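Local coordinates for T9SS C-terminal target domain-containing protein (Bacteroides cellulosilyticus, PDB 5JVK) that is a family 39 glycoside hydrolase that probably cleaves O-glycosidic bonds within carbohydrate chains, at residues 92-97 with 404-409; 413-418 with 440-445; 426-431 with 445-450; 469-474 with 490-495. All blocks are in the same frame, centred on the assembly; numbering follows the deposited sequence.

How the contacts relate
Contact 1 sets the N-terminal sheet against helix 403-415, next to the closed eight-stranded parallel barrel and its helices; the Q472 side of contact 4 also faces the N-terminal sheet. Contacts 1 and 2 use successive parts of helix 403-415, with centres about 15 Å apart. Contact 1 reaches contact 4, about 11 Å between centres, through Q406 NE2, which lies 2.9 Å from Q472 O as a probable hydrogen bond. Contacts 2, 3 and 4 all reach the antiparallel sheet: contacts 2 and 3 share A445 on strand 439-447, and A445 N lies 2.8 Å from Q494 O of contact 4. Contacts 1 and 3 do not touch, with about 11 Å between nearest atoms.

Contact 1: 92-97 with 404-409; sequences AVVPEI and SYQAAA
Strand 92-94 runs almost parallel to helix 404-409, 5° between their directions and 8.8 Å between the short axes, so the C-terminal end of strand 83-94 lies along the helix. The tight part is built by V94, A409 and the Q406 amide. V94 CB and A409 CB meet at 3.7 Å, and V94 CG1, anti to its own carbonyl carbon, leans on the same methyl and on the rim of the Y405 ring, 4.1 Å from Y405 CE1. Q406 starts with CG anti to the backbone N and then bends at chi2 (81°), which carries its amide past V94 in the opposite direction. Its oxygen abuts a methyl, Q406 OE1 to A92 CB at 3.2 Å, while Q406 NE2 donates to V93 O at 3.1 Å. This bond is straight (166°) and lies in the glutamine amide plane, but the nitrogen sits above the plane of the V93 carbonyl. NE2 also donates to Q472 O, so two acceptors fix the rotation of the buried amide. An alanine at Q406 would remove both bonds and would probably loosen the hold of the helix on V93 and on the 469-474 turn. Packing is looser at partly exposed P95, CG 4.1 Å from A409 O, and at E96, which is exposed and starts away from the helix; buried I97 then returns, its CD1 3.7 Å from A409 O. Strand 18-20 flanks V94, Y405 OH is bonded to L124 O, and A407 and A408 turn to helix 350-366, leaving helix 403-415 between the N-terminal sheet and its barrel neighbour.

Contact 2: 413-418 with 440-445; sequences SLLKNY and TTFYTA
F442 holds its ring between the backbone N and the carbonyl carbon (chi1 77°), T441 sets OG1 in the same crowded position (chi1 62°), and Y418 turns CG anti to its carbonyl carbon (chi1 -66°). These torsions send both strand residues toward the end of helix 403-415, a direction made possible by a classic beta bulge in which T441 and F442 both face F434. T441 meets Y418 tip to tip: its OG1 stands 3.1 Å above the plane of the Y418 ring, over the centre, and its CB makes a CH-pi contact 4.0 Å from the centroid of that ring. The F442 ring crosses Y418 obliquely, with Y418 CD2 at its edge and 3.8 Å from F442 CE1. L414 CB lies over one face of F442, and L415 CD2 comes within 4.2 Å of F442 CZ. The last-turn carbonyl L414 O comes to 3.1 Å from F442 CE1 from above the plane of that ring, and lies in plane at the edge of Y418. F434, its ring nearly parallel to that of F442, and Y495 enlarge the aromatic group. The two segments share no hydrogen bond; methyl, ring C-H and ring-face contacts join them, and the weakly positive edge of the Y418 ring probably helps to accommodate the carbonyl at the end of the helix.

Contact 3: 426-431 with 445-450; sequences DGVNKV and AWTTKA
V428 O is the best-held polar atom, gripped by two donors from one residue: T448 N at 2.9 Å, nearly along the C=O axis, and T448 OG1 at 2.8 Å, in the carbonyl plane on a lone pair. These two hydrogen bonds carry the antiparallel ladder one step past the N429-T447 pair. N429 and T447 form a non-hydrogen-bonded pair with side chains pointing the same way, and T447 OG1 donates to N429 OD1 at 2.7 Å. T447 OG1 in turn accepts from K449 N, an ST turn that bends the chain out of the strand. K430 and W446 form the hydrogen-bonded pair: K430 N donates to W446 O at 2.9 Å, and W446 N returns a bond to K430 O at 3.1 Å. On their face of the sheet K430 crosses the indole obliquely; its CB stands 3.9 Å from the centroid of the W446 six-membered ring, a CH-pi contact over the face. The bend at chi2 (83°) turns the lysine chain back along the ring, so that K430 NZ reaches G427 O at 3.0 Å and a salt bridge to D297. W446 NE1 is bonded to D297 too, and the two donors probably favour the ionised carboxylate. A leucine at W446 would lose the indole face under K430 and the bond to D297, and is likely to leave the lysine less well placed. The hairpin 429-436/439-447 lays W446 on helix 350-366 at R359, L362 and L363, while N429, V431, A445 and T447 face strands 453-458 and 484-489.

Contact 4: 469-474 with 490-495; sequences IDWQGC and SILPQY
Segment 469-474 is the turn of a beta hairpin between strands 466-469 and 475-476, a type I beta turn from D470 to G473, with strand 494-498 and the loop before it alongside. I469 is the last residue in register, a hydrogen-bonded pair with Y495: I469 N donates to Y495 O at 2.8 Å, and Y495 N donates to I469 O at 2.7 Å, both nearly along the C=O axes. D470 points its side chain away and uses it within the turn; OD1 accepts from Q472 N at 3.0 Å, from above the carboxylate plane, which makes an Asx turn. Its carbonyl oxygen lies in plane at the edge of the Y495 ring. W471 buries more than any other residue here. With CG between the backbone N and the carbonyl carbon (chi1 74°), the indole runs side by side with L492, whose CD1 sits over one face, 3.7 Å from the centroid of the five-membered ring. Q472 CG covers the opposite face, and Y45 meets the ring edge-to-face. Two waters tie the W471 backbone across the contact: one accepts from W471 N at 2.8 Å and donates to P493 O, the other donates to W471 O and accepts from Y495 OH at 2.9 Å. The Y495 ring also rests on V410, V411 and L414 of helix 403-415. G473 has a positive phi (94°) at which a side chain would strike the carbonyl O of Q472. C474 completes the loop: its N makes a weak bond to D470 OD1, and its O accepts from D470 N at 3.1 Å.

Contact 1: 92-97 with 404-409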
loop_
_atom_site.group_PDB
_atom_site.type_symbol
_atom_site.label_atom_id
_atom_site.label_comp_id
_atom_site.label_asym_id
_atom_site.label_seq_id
_atom_site.Cartn_x
_atom_site.Cartn_y
_atom_site.Cartn_z
ATOM N N ALA A 92 11.095 -9.665 9.924
ATOM C CA ALA A 92 11.097 -9.725 8.465
ATOM C C ALA A 92 12.501 -9.462 7.926
ATOM O O ALA A 92 13.029 -8.359 8.077
ATOM C CB ALA A 92 10.111 -8.709 7.902
ATOM N N VAL A 93 13.103 -10.483 7.314
ATOM C CA VAL A 93 14.368 -10.340 6.592
ATOM C C VAL A 93 14.043 -10.211 5.097
ATOM O O VAL A 93 13.853 -11.213 4.401
ATOM C CB VAL A 93 15.322 -11.526 6.867
ATOM C CG1 VAL A 93 16.651 -11.324 6.148
ATOM C CG2 VAL A 93 15.539 -11.684 8.367
ATOM N N VAL A 94 13.987 -8.966 4.623
ATOM C CA VAL A 94 13.483 -8.639 3.276
ATOM C C VAL A 94 14.623 -8.370 2.292
ATOM O O VAL A 94 15.738 -8.066 2.719
ATOM C CB VAL A 94 12.519 -7.419 3.304
ATOM C CG1 VAL A 94 11.405 -7.642 4.316
ATOM C CG2 VAL A 94 13.255 -6.108 3.575
ATOM N N PRO A 95 14.350 -8.480 0.971
ATOM C CA PRO A 95 15.384 -8.126 -0.005
ATOM C C PRO A 95 15.648 -6.626 -0.029
ATOM O O PRO A 95 14.731 -5.838 0.181
ATOM C CB PRO A 95 14.790 -8.590 -1.340
ATOM C CG PRO A 95 13.322 -8.593 -1.121
ATOM C CD PRO A 95 13.137 -8.997 0.309
ATOM N N GLU A 96 16.900 -6.250 -0.268
ATOM C CA GLU A 96 17.292 -4.846 -0.354
ATOM C C GLU A 96 16.960 -4.331 -1.753
ATOM O O GLU A 96 17.323 -4.964 -2.748
ATOM C CB GLU A 96 18.787 -4.699 -0.069
ATOM C CG GLU A 96 19.229 -3.283 0.259
ATOM C CD GLU A 96 20.708 -3.200 0.601
ATOM O OE1 GLU A 96 21.177 -3.977 1.467
ATOM O OE2 GLU A 96 21.404 -2.348 0.005
ATOM N N ILE A 97 16.262 -3.196 -1.819
ATOM C CA ILE A 97 15.842 -2.595 -3.090
ATOM C C ILE A 97 16.637 -1.307 -3.325
ATOM O O ILE A 97 16.747 -0.468 -2.430
ATOM C CB ILE A 97 14.323 -2.282 -3.116
ATOM C CG1 ILE A 97 13.507 -3.481 -2.615
ATOM C CG2 ILE A 97 13.876 -1.920 -4.533
ATOM C CD1 ILE A 97 12.039 -3.186 -2.400
ATOM N N SER A 404 2.027 -9.782 5.349
ATOM C CA SER A 404 1.770 -8.831 4.268
ATOM C C SER A 404 2.900 -7.826 4.048
ATOM O O SER A 404 3.108 -7.366 2.920
ATOM C CB SER A 404 0.450 -8.095 4.504
ATOM O OG SER A 404 0.444 -7.454 5.763
ATOM N N TYR A 405 3.620 -7.486 5.117
ATOM C CA TYR A 405 4.807 -6.643 5.010
ATOM C C TYR A 405 5.877 -7.311 4.148
ATOM O O TYR A 405 6.429 -6.686 3.242
ATOM C CB TYR A 405 5.388 -6.325 6.390
ATOM C CG TYR A 405 6.525 -5.340 6.323
ATOM C CD1 TYR A 405 7.825 -5.763 6.037
ATOM C CD2 TYR A 405 6.304 -3.981 6.514
ATOM C CE1 TYR A 405 8.870 -4.861 5.952
ATOM C CE2 TYR A 405 7.346 -3.070 6.439
ATOM C CZ TYR A 405 8.626 -3.516 6.154
ATOM O OH TYR A 405 9.656 -2.617 6.073
ATOM N N GLN A 406 6.172 -8.572 4.458
ATOM C CA GLN A 406 7.154 -9.362 3.712
ATOM C C GLN A 406 6.763 -9.451 2.238
ATOM O O GLN A 406 7.602 -9.257 1.358
ATOM C CB GLN A 406 7.261 -10.776 4.297
ATOM C CG GLN A 406 8.416 -11.611 3.751
ATOM C CD GLN A 406 9.757 -11.302 4.399
ATOM O OE1 GLN A 406 9.826 -10.768 5.506
ATOM N NE2 GLN A 406 10.836 -11.654 3.706
ATOM N N ALA A 407 5.491 -9.750 1.985
ATOM C CA ALA A 407 4.961 -9.843 0.619
ATOM C C ALA A 407 5.102 -8.538 -0.162
ATOM O O ALA A 407 5.394 -8.568 -1.354
ATOM C CB ALA A 407 3.504 -10.284 0.646
ATOM N N ALA A 408 4.901 -7.406 0.513
ATOM C CA ALA A 408 5.060 -6.079 -0.096
ATOM C C ALA A 408 6.509 -5.786 -0.501
ATOM O O ALA A 408 6.766 -5.310 -1.608
ATOM C CB ALA A 408 4.554 -4.999 0.850
ATOM N N ALA A 409 7.445 -6.062 0.402
ATOM C CA ALA A 409 8.870 -5.852 0.131
ATOM C C ALA A 409 9.362 -6.723 -1.023
ATOM O O ALA A 409 10.094 -6.247 -1.900
ATOM C CB ALA A 409 9.695 -6.120 1.382
#

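Contact 2: 413-418 with 440-445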
loop_
_atom_site.group_PDB
_atom_site.type_symbol
_atom_site.label_atom_id
_atom_site.label_comp_id
_atom_site.label_asym_id
_atom_site.label_seq_id
_atom_site.Cartn_x
_atom_site.Cartn_y
_atom_site.Cartn_z
ATOM N N SER A 413 10.458 -5.552 -4.847
ATOM C CA SER A 413 11.816 -5.854 -5.329
ATOM C C SER A 413 11.857 -6.532 -6.705
ATOM O O SER A 413 12.834 -6.385 -7.439
ATOM C CB SER A 413 12.571 -6.726 -4.317
ATOM O OG SER A 413 12.126 -8.069 -4.361
ATOM N N LEU A 414 10.802 -7.275 -7.035
ATOM C CA LEU A 414 10.694 -7.965 -8.324
ATOM C C LEU A 414 10.051 -7.104 -9.406
ATOM O O LEU A 414 10.574 -7.037 -10.514
ATOM C CB LEU A 414 9.925 -9.277 -8.157
ATOM C CG LEU A 414 10.810 -10.394 -7.578
ATOM C CD1 LEU A 414 10.131 -11.168 -6.456
ATOM C CD2 LEU A 414 11.273 -11.317 -8.693
ATOM N N LEU A 415 8.923 -6.467 -9.086
ATOM C CA LEU A 415 8.203 -5.588 -10.032
ATOM C C LEU A 415 9.057 -4.435 -10.542
ATOM O O LEU A 415 9.115 -4.190 -11.746
ATOM C CB LEU A 415 6.935 -4.991 -9.397
ATOM C CG LEU A 415 5.634 -5.792 -9.476
ATOM C CD1 LEU A 415 4.587 -5.197 -8.545
ATOM C CD2 LEU A 415 5.111 -5.840 -10.906
ATOM N N LYS A 416 9.698 -3.732 -9.611
ATOM C CA LYS A 416 10.445 -2.510 -9.908
ATOM C C LYS A 416 9.572 -1.569 -10.763
ATOM O O LYS A 416 8.458 -1.243 -10.356
ATOM C CB LYS A 416 11.792 -2.844 -10.567
ATOM C CG LYS A 416 12.720 -3.746 -9.769
ATOM C CD LYS A 416 14.052 -3.880 -10.497
ATOM C CE LYS A 416 15.064 -4.713 -9.732
ATOM N NZ LYS A 416 14.820 -6.170 -9.897
ATOM N N ASN A 417 10.051 -1.157 -11.940
ATOM C CA ASN A 417 9.248 -0.407 -12.893
ATOM C C ASN A 417 9.177 -1.128 -14.235
ATOM O O ASN A 417 9.073 -0.494 -15.288
ATOM C CB ASN A 417 9.831 0.993 -13.028
ATOM C CG ASN A 417 9.589 1.823 -11.793
ATOM O OD1 ASN A 417 10.501 2.113 -11.022
ATOM N ND2 ASN A 417 8.338 2.183 -11.586
ATOM N N TYR A 418 9.202 -2.460 -14.184
ATOM C CA TYR A 418 9.081 -3.288 -15.381
ATOM C C TYR A 418 7.649 -3.231 -15.916
ATOM O O TYR A 418 6.697 -3.158 -15.141
ATOM C CB TYR A 418 9.458 -4.745 -15.078
ATOM C CG TYR A 418 10.912 -4.982 -14.710
ATOM C CD1 TYR A 418 11.947 -4.474 -15.497
ATOM C CD2 TYR A 418 11.254 -5.751 -13.594
ATOM C CE1 TYR A 418 13.279 -4.704 -15.170
ATOM C CE2 TYR A 418 12.581 -5.989 -13.261
ATOM C CZ TYR A 418 13.590 -5.464 -14.051
ATOM O OH TYR A 418 14.909 -5.692 -13.725
ATOM N N THR A 440 11.809 -9.864 -21.497
ATOM C CA THR A 440 11.231 -10.371 -20.252
ATOM C C THR A 440 12.309 -10.514 -19.169
ATOM O O THR A 440 13.344 -11.134 -19.409
ATOM C CB THR A 440 10.538 -11.728 -20.498
ATOM O OG1 THR A 440 9.450 -11.540 -21.411
ATOM C CG2 THR A 440 10.005 -12.345 -19.202
ATOM N N THR A 441 12.056 -9.935 -17.993
ATOM C CA THR A 441 12.994 -9.972 -16.859
ATOM C C THR A 441 12.571 -10.933 -15.740
ATOM O O THR A 441 13.431 -11.470 -15.043
ATOM C CB THR A 441 13.222 -8.574 -16.249
ATOM O OG1 THR A 441 11.988 -8.049 -15.742
ATOM C CG2 THR A 441 13.798 -7.626 -17.290
ATOM N N PHE A 442 11.263 -11.124 -15.550
ATOM C CA PHE A 442 10.761 -12.170 -14.656
ATOM C C PHE A 442 9.350 -12.634 -15.020
ATOM O O PHE A 442 8.616 -11.936 -15.729
ATOM C CB PHE A 442 10.818 -11.713 -13.187
ATOM C CG PHE A 442 9.717 -10.762 -12.786
ATOM C CD1 PHE A 442 9.825 -9.401 -13.038
ATOM C CD2 PHE A 442 8.581 -11.227 -12.131
ATOM C CE1 PHE A 442 8.817 -8.524 -12.660
ATOM C CE2 PHE A 442 7.571 -10.354 -11.752
ATOM C CZ PHE A 442 7.687 -9.000 -12.018
ATOM N N TYR A 443 9.003 -13.827 -14.537
ATOM C CA TYR A 443 7.653 -14.380 -14.637
ATOM C C TYR A 443 7.111 -14.531 -13.230
ATOM O O TYR A 443 7.869 -14.851 -12.319
ATOM C CB TYR A 443 7.657 -15.755 -15.316
ATOM C CG TYR A 443 8.374 -15.785 -16.643
ATOM C CD1 TYR A 443 9.762 -15.919 -16.704
ATOM C CD2 TYR A 443 7.669 -15.679 -17.843
ATOM C CE1 TYR A 443 10.428 -15.939 -17.919
ATOM C CE2 TYR A 443 8.327 -15.703 -19.065
ATOM C CZ TYR A 443 9.706 -15.827 -19.098
ATOM O OH TYR A 443 10.372 -15.848 -20.303
ATOM N N THR A 444 5.812 -14.301 -13.047
ATOM C CA THR A 444 5.151 -14.574 -11.768
ATOM C C THR A 444 4.075 -15.624 -11.976
ATOM O O THR A 444 3.470 -15.682 -13.043
ATOM C CB THR A 444 4.550 -13.314 -11.107
ATOM O OG1 THR A 444 4.036 -13.661 -9.815
ATOM C CG2 THR A 444 3.429 -12.696 -11.945
ATOM N N ALA A 445 3.841 -16.446 -10.957
ATOM C CA ALA A 445 2.858 -17.520 -11.050
ATOM C C ALA A 445 2.151 -17.756 -9.724
ATOM O O ALA A 445 2.785 -17.780 -8.672
ATOM C CB ALA A 445 3.518 -18.802 -11.532
#

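Contact 3: 426-431 with 445-450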
loop_
_atom_site.group_PDB
_atom_site.type_symbol
_atom_site.label_atom_id
_atom_site.label_comp_id
_atom_site.label_asym_id
_atom_site.label_seq_id
_atom_site.Cartn_x
_atom_site.Cartn_y
_atom_site.Cartn_z
ATOM N N ASP A 426 -3.833 -17.950 -17.932
ATOM C CA ASP A 426 -4.849 -17.101 -17.316
ATOM C C ASP A 426 -5.938 -17.985 -16.712
ATOM O O ASP A 426 -5.932 -19.201 -16.909
ATOM C CB ASP A 426 -5.436 -16.159 -18.380
ATOM C CG ASP A 426 -5.952 -14.844 -17.807
ATOM O OD1 ASP A 426 -6.226 -14.755 -16.588
ATOM O OD2 ASP A 426 -6.086 -13.885 -18.595
ATOM N N GLY A 427 -6.847 -17.378 -15.955
ATOM C CA GLY A 427 -7.982 -18.084 -15.365
ATOM C C GLY A 427 -7.716 -18.461 -13.920
ATOM O O GLY A 427 -7.246 -17.633 -13.136
ATOM N N VAL A 428 -8.012 -19.713 -13.577
ATOM C CA VAL A 428 -7.821 -20.239 -12.222
ATOM C C VAL A 428 -6.358 -20.100 -11.794
ATOM O O VAL A 428 -6.080 -19.679 -10.669
ATOM C CB VAL A 428 -8.295 -21.713 -12.121
ATOM C CG1 VAL A 428 -7.847 -22.374 -10.822
ATOM C CG2 VAL A 428 -9.812 -21.779 -12.229
ATOM N N ASN A 429 -5.447 -20.458 -12.696
ATOM C CA ASN A 429 -4.006 -20.265 -12.508
ATOM C C ASN A 429 -3.526 -19.117 -13.393
ATOM O O ASN A 429 -4.076 -18.889 -14.469
ATOM C CB ASN A 429 -3.251 -21.550 -12.859
ATOM C CG ASN A 429 -3.724 -22.746 -12.050
ATOM O OD1 ASN A 429 -3.931 -22.646 -10.843
ATOM N ND2 ASN A 429 -3.902 -23.880 -12.712
ATOM N N LYS A 430 -2.503 -18.402 -12.929
ATOM C CA LYS A 430 -1.928 -17.264 -13.649
ATOM C C LYS A 430 -0.443 -17.482 -13.829
ATOM O O LYS A 430 0.236 -17.850 -12.879
ATOM C CB LYS A 430 -2.125 -15.962 -12.862
ATOM C CG LYS A 430 -3.237 -15.050 -13.352
ATOM C CD LYS A 430 -4.592 -15.460 -12.818
ATOM C CE LYS A 430 -5.591 -14.327 -12.956
ATOM N NZ LYS A 430 -6.925 -14.739 -12.447
ATOM N N VAL A 431 0.050 -17.255 -15.045
ATOM C CA VAL A 431 1.486 -17.140 -15.314
ATOM C C VAL A 431 1.676 -15.905 -16.195
ATOM O O VAL A 431 1.202 -15.874 -17.330
ATOM C CB VAL A 431 2.071 -18.394 -16.001
ATOM C CG1 VAL A 431 3.580 -18.248 -16.183
ATOM C CG2 VAL A 431 1.766 -19.645 -15.183
ATOM N N ALA A 445 3.841 -16.446 -10.957
ATOM C CA ALA A 445 2.858 -17.520 -11.050
ATOM C C ALA A 445 2.151 -17.756 -9.724
ATOM O O ALA A 445 2.785 -17.780 -8.672
ATOM C CB ALA A 445 3.518 -18.802 -11.532
ATOM N N TRP A 446 0.833 -17.917 -9.791
ATOM C CA TRP A 446 0.019 -18.241 -8.626
ATOM C C TRP A 446 -1.259 -18.953 -9.049
ATOM O O TRP A 446 -1.607 -18.976 -10.233
ATOM C CB TRP A 446 -0.305 -16.975 -7.812
ATOM C CG TRP A 446 -1.320 -16.025 -8.416
ATOM C CD1 TRP A 446 -2.677 -16.101 -8.311
ATOM C CD2 TRP A 446 -1.046 -14.842 -9.176
ATOM N NE1 TRP A 446 -3.266 -15.054 -8.970
ATOM C CE2 TRP A 446 -2.288 -14.267 -9.514
ATOM C CE3 TRP A 446 0.132 -14.220 -9.615
ATOM C CZ2 TRP A 446 -2.392 -13.092 -10.267
ATOM C CZ3 TRP A 446 0.027 -13.048 -10.365
ATOM C CH2 TRP A 446 -1.227 -12.499 -10.683
ATOM N N THR A 447 -1.947 -19.526 -8.067
ATOM C CA THR A 447 -3.254 -20.136 -8.278
ATOM C C THR A 447 -4.280 -19.448 -7.386
ATOM O O THR A 447 -3.958 -19.019 -6.277
ATOM C CB THR A 447 -3.244 -21.664 -8.022
ATOM O OG1 THR A 447 -4.547 -22.205 -8.281
ATOM C CG2 THR A 447 -2.828 -22.023 -6.593
ATOM N N THR A 448 -5.510 -19.339 -7.887
ATOM C CA THR A 448 -6.641 -18.867 -7.091
ATOM C C THR A 448 -7.197 -19.958 -6.158
ATOM O O THR A 448 -7.943 -19.653 -5.230
ATOM C CB THR A 448 -7.774 -18.336 -7.992
ATOM O OG1 THR A 448 -8.188 -19.354 -8.911
ATOM C CG2 THR A 448 -7.298 -17.119 -8.772
ATOM N N LYS A 449 -6.841 -21.220 -6.403
ATOM C CA LYS A 449 -7.329 -22.332 -5.582
ATOM C C LYS A 449 -6.656 -22.349 -4.208
ATOM O O LYS A 449 -5.428 -22.397 -4.116
ATOM C CB LYS A 449 -7.124 -23.668 -6.305
ATOM C CG LYS A 449 -8.013 -23.814 -7.531
ATOM C CD LYS A 449 -7.609 -24.974 -8.426
ATOM C CE LYS A 449 -7.858 -26.324 -7.773
ATOM N NZ LYS A 449 -7.936 -27.413 -8.788
ATOM N N ALA A 450 -7.477 -22.311 -3.156
ATOM C CA ALA A 450 -7.010 -22.244 -1.764
ATOM C C ALA A 450 -6.060 -23.381 -1.395
ATOM O O ALA A 450 -5.016 -23.158 -0.778
ATOM C CB ALA A 450 -8.202 -22.242 -0.820
#

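Contact 4: 469-474 with 490-495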
loop_
_atom_site.group_PDB
_atom_site.type_symbol
_atom_site.label_atom_id
_atom_site.label_comp_id
_atom_site.label_asym_id
_atom_site.label_seq_id
_atom_site.Cartn_x
_atom_site.Cartn_y
_atom_site.Cartn_z
ATOM N N ILE A 469 12.106 -17.819 -7.056
ATOM C CA ILE A 469 11.922 -17.128 -5.774
ATOM C C ILE A 469 10.455 -17.261 -5.363
ATOM O O ILE A 469 9.569 -17.125 -6.206
ATOM C CB ILE A 469 12.272 -15.619 -5.888
ATOM C CG1 ILE A 469 13.645 -15.404 -6.553
ATOM C CG2 ILE A 469 12.219 -14.936 -4.522
ATOM C CD1 ILE A 469 14.822 -16.027 -5.822
ATOM N N ASP A 470 10.198 -17.529 -4.083
ATOM C CA ASP A 470 8.818 -17.597 -3.564
ATOM C C ASP A 470 8.350 -16.208 -3.083
ATOM O O ASP A 470 9.084 -15.228 -3.205
ATOM C CB ASP A 470 8.684 -18.690 -2.480
ATOM C CG ASP A 470 9.354 -18.324 -1.154
ATOM O OD1 ASP A 470 10.067 -17.300 -1.075
ATOM O OD2 ASP A 470 9.164 -19.076 -0.175
ATOM N N TRP A 471 7.141 -16.137 -2.525
ATOM C CA TRP A 471 6.561 -14.879 -1.998
ATOM C C TRP A 471 7.406 -14.159 -0.936
ATOM O O TRP A 471 7.192 -12.977 -0.656
ATOM C CB TRP A 471 5.187 -15.164 -1.383
ATOM C CG TRP A 471 5.268 -15.862 -0.048
ATOM C CD1 TRP A 471 5.459 -17.192 0.172
ATOM C CD2 TRP A 471 5.183 -15.250 1.246
ATOM N NE1 TRP A 471 5.493 -17.449 1.521
ATOM C CE2 TRP A 471 5.329 -16.275 2.202
ATOM C CE3 TRP A 471 5.001 -13.934 1.686
ATOM C CZ2 TRP A 471 5.290 -16.027 3.578
ATOM C CZ3 TRP A 471 4.964 -13.688 3.054
ATOM C CH2 TRP A 471 5.108 -14.731 3.984
ATOM N N GLN A 472 8.353 -14.898 -0.369
ATOM C CA GLN A 472 9.065 -14.581 0.858
ATOM C C GLN A 472 10.479 -14.047 0.604
ATOM O O GLN A 472 11.119 -13.529 1.527
ATOM C CB GLN A 472 9.183 -15.894 1.630
ATOM C CG GLN A 472 8.956 -15.819 3.112
ATOM C CD GLN A 472 8.996 -17.195 3.754
ATOM O OE1 GLN A 472 9.155 -18.213 3.081
ATOM N NE2 GLN A 472 8.830 -17.234 5.053
ATOM N N GLY A 473 10.965 -14.192 -0.633
ATOM C CA GLY A 473 12.365 -13.948 -0.974
ATOM C C GLY A 473 13.238 -15.195 -0.946
ATOM O O GLY A 473 14.386 -15.149 -1.388
ATOM N N CYS A 474 12.702 -16.306 -0.437
ATOM C CA CYS A 474 13.448 -17.559 -0.321
ATOM C C CYS A 474 13.673 -18.166 -1.703
ATOM O O CYS A 474 12.739 -18.267 -2.495
ATOM C CB CYS A 474 12.706 -18.551 0.593
ATOM S SG CYS A 474 13.247 -20.275 0.475
ATOM N N SER A 490 0.647 -21.825 -5.125
ATOM C CA SER A 490 -0.211 -21.477 -4.002
ATOM C C SER A 490 -0.891 -20.140 -4.286
ATOM O O SER A 490 -0.653 -19.512 -5.324
ATOM C CB SER A 490 0.606 -21.394 -2.704
ATOM O OG SER A 490 1.441 -20.248 -2.678
ATOM N N ILE A 491 -1.736 -19.715 -3.354
ATOM C CA ILE A 491 -2.316 -18.366 -3.388
ATOM C C ILE A 491 -1.240 -17.270 -3.375
ATOM O O ILE A 491 -1.433 -16.207 -3.968
ATOM C CB ILE A 491 -3.361 -18.133 -2.259
ATOM C CG1 ILE A 491 -2.739 -18.233 -0.855
ATOM C CG2 ILE A 491 -4.525 -19.111 -2.403
ATOM C CD1 ILE A 491 -3.692 -17.851 0.257
ATOM N N LEU A 492 -0.115 -17.547 -2.715
ATOM C CA LEU A 492 1.022 -16.632 -2.653
ATOM C C LEU A 492 1.826 -16.711 -3.950
ATOM O O LEU A 492 2.289 -17.792 -4.309
ATOM C CB LEU A 492 1.924 -17.000 -1.479
ATOM C CG LEU A 492 1.281 -16.946 -0.085
ATOM C CD1 LEU A 492 1.947 -17.934 0.866
ATOM C CD2 LEU A 492 1.328 -15.526 0.460
ATOM N N PRO A 493 1.995 -15.579 -4.664
ATOM C CA PRO A 493 2.767 -15.655 -5.905
ATOM C C PRO A 493 4.228 -16.056 -5.716
ATOM O O PRO A 493 4.853 -15.680 -4.721
ATOM C CB PRO A 493 2.686 -14.229 -6.464
ATOM C CG PRO A 493 1.447 -13.666 -5.877
ATOM C CD PRO A 493 1.367 -14.252 -4.502
ATOM N N GLN A 494 4.741 -16.828 -6.671
ATOM C CA GLN A 494 6.167 -17.115 -6.777
ATOM C C GLN A 494 6.661 -16.535 -8.091
ATOM O O GLN A 494 5.862 -16.192 -8.963
ATOM C CB GLN A 494 6.442 -18.619 -6.686
ATOM C CG GLN A 494 5.992 -19.442 -7.884
ATOM C CD GLN A 494 5.929 -20.921 -7.571
ATOM O OE1 GLN A 494 6.754 -21.697 -8.046
ATOM N NE2 GLN A 494 4.954 -21.317 -6.759
ATOM N N TYR A 495 7.981 -16.440 -8.227
ATOM C CA TYR A 495 8.606 -15.677 -9.297
ATOM C C TYR A 495 9.779 -16.427 -9.932
ATOM O O TYR A 495 10.605 -17.004 -9.222
ATOM C CB TYR A 495 9.106 -14.338 -8.746
ATOM C CG TYR A 495 8.098 -13.588 -7.901
ATOM C CD1 TYR A 495 7.161 -12.740 -8.487
ATOM C CD2 TYR A 495 8.082 -13.728 -6.514
ATOM C CE1 TYR A 495 6.238 -12.049 -7.715
ATOM C CE2 TYR A 495 7.165 -13.042 -5.733
ATOM C CZ TYR A 495 6.242 -12.205 -6.337
ATOM O OH TYR A 495 5.331 -11.525 -5.567
HETATM O O HOH W 1 5.501 -11.463 -2.654
HETATM O O HOH W 2 5.367 -18.168 -3.124
#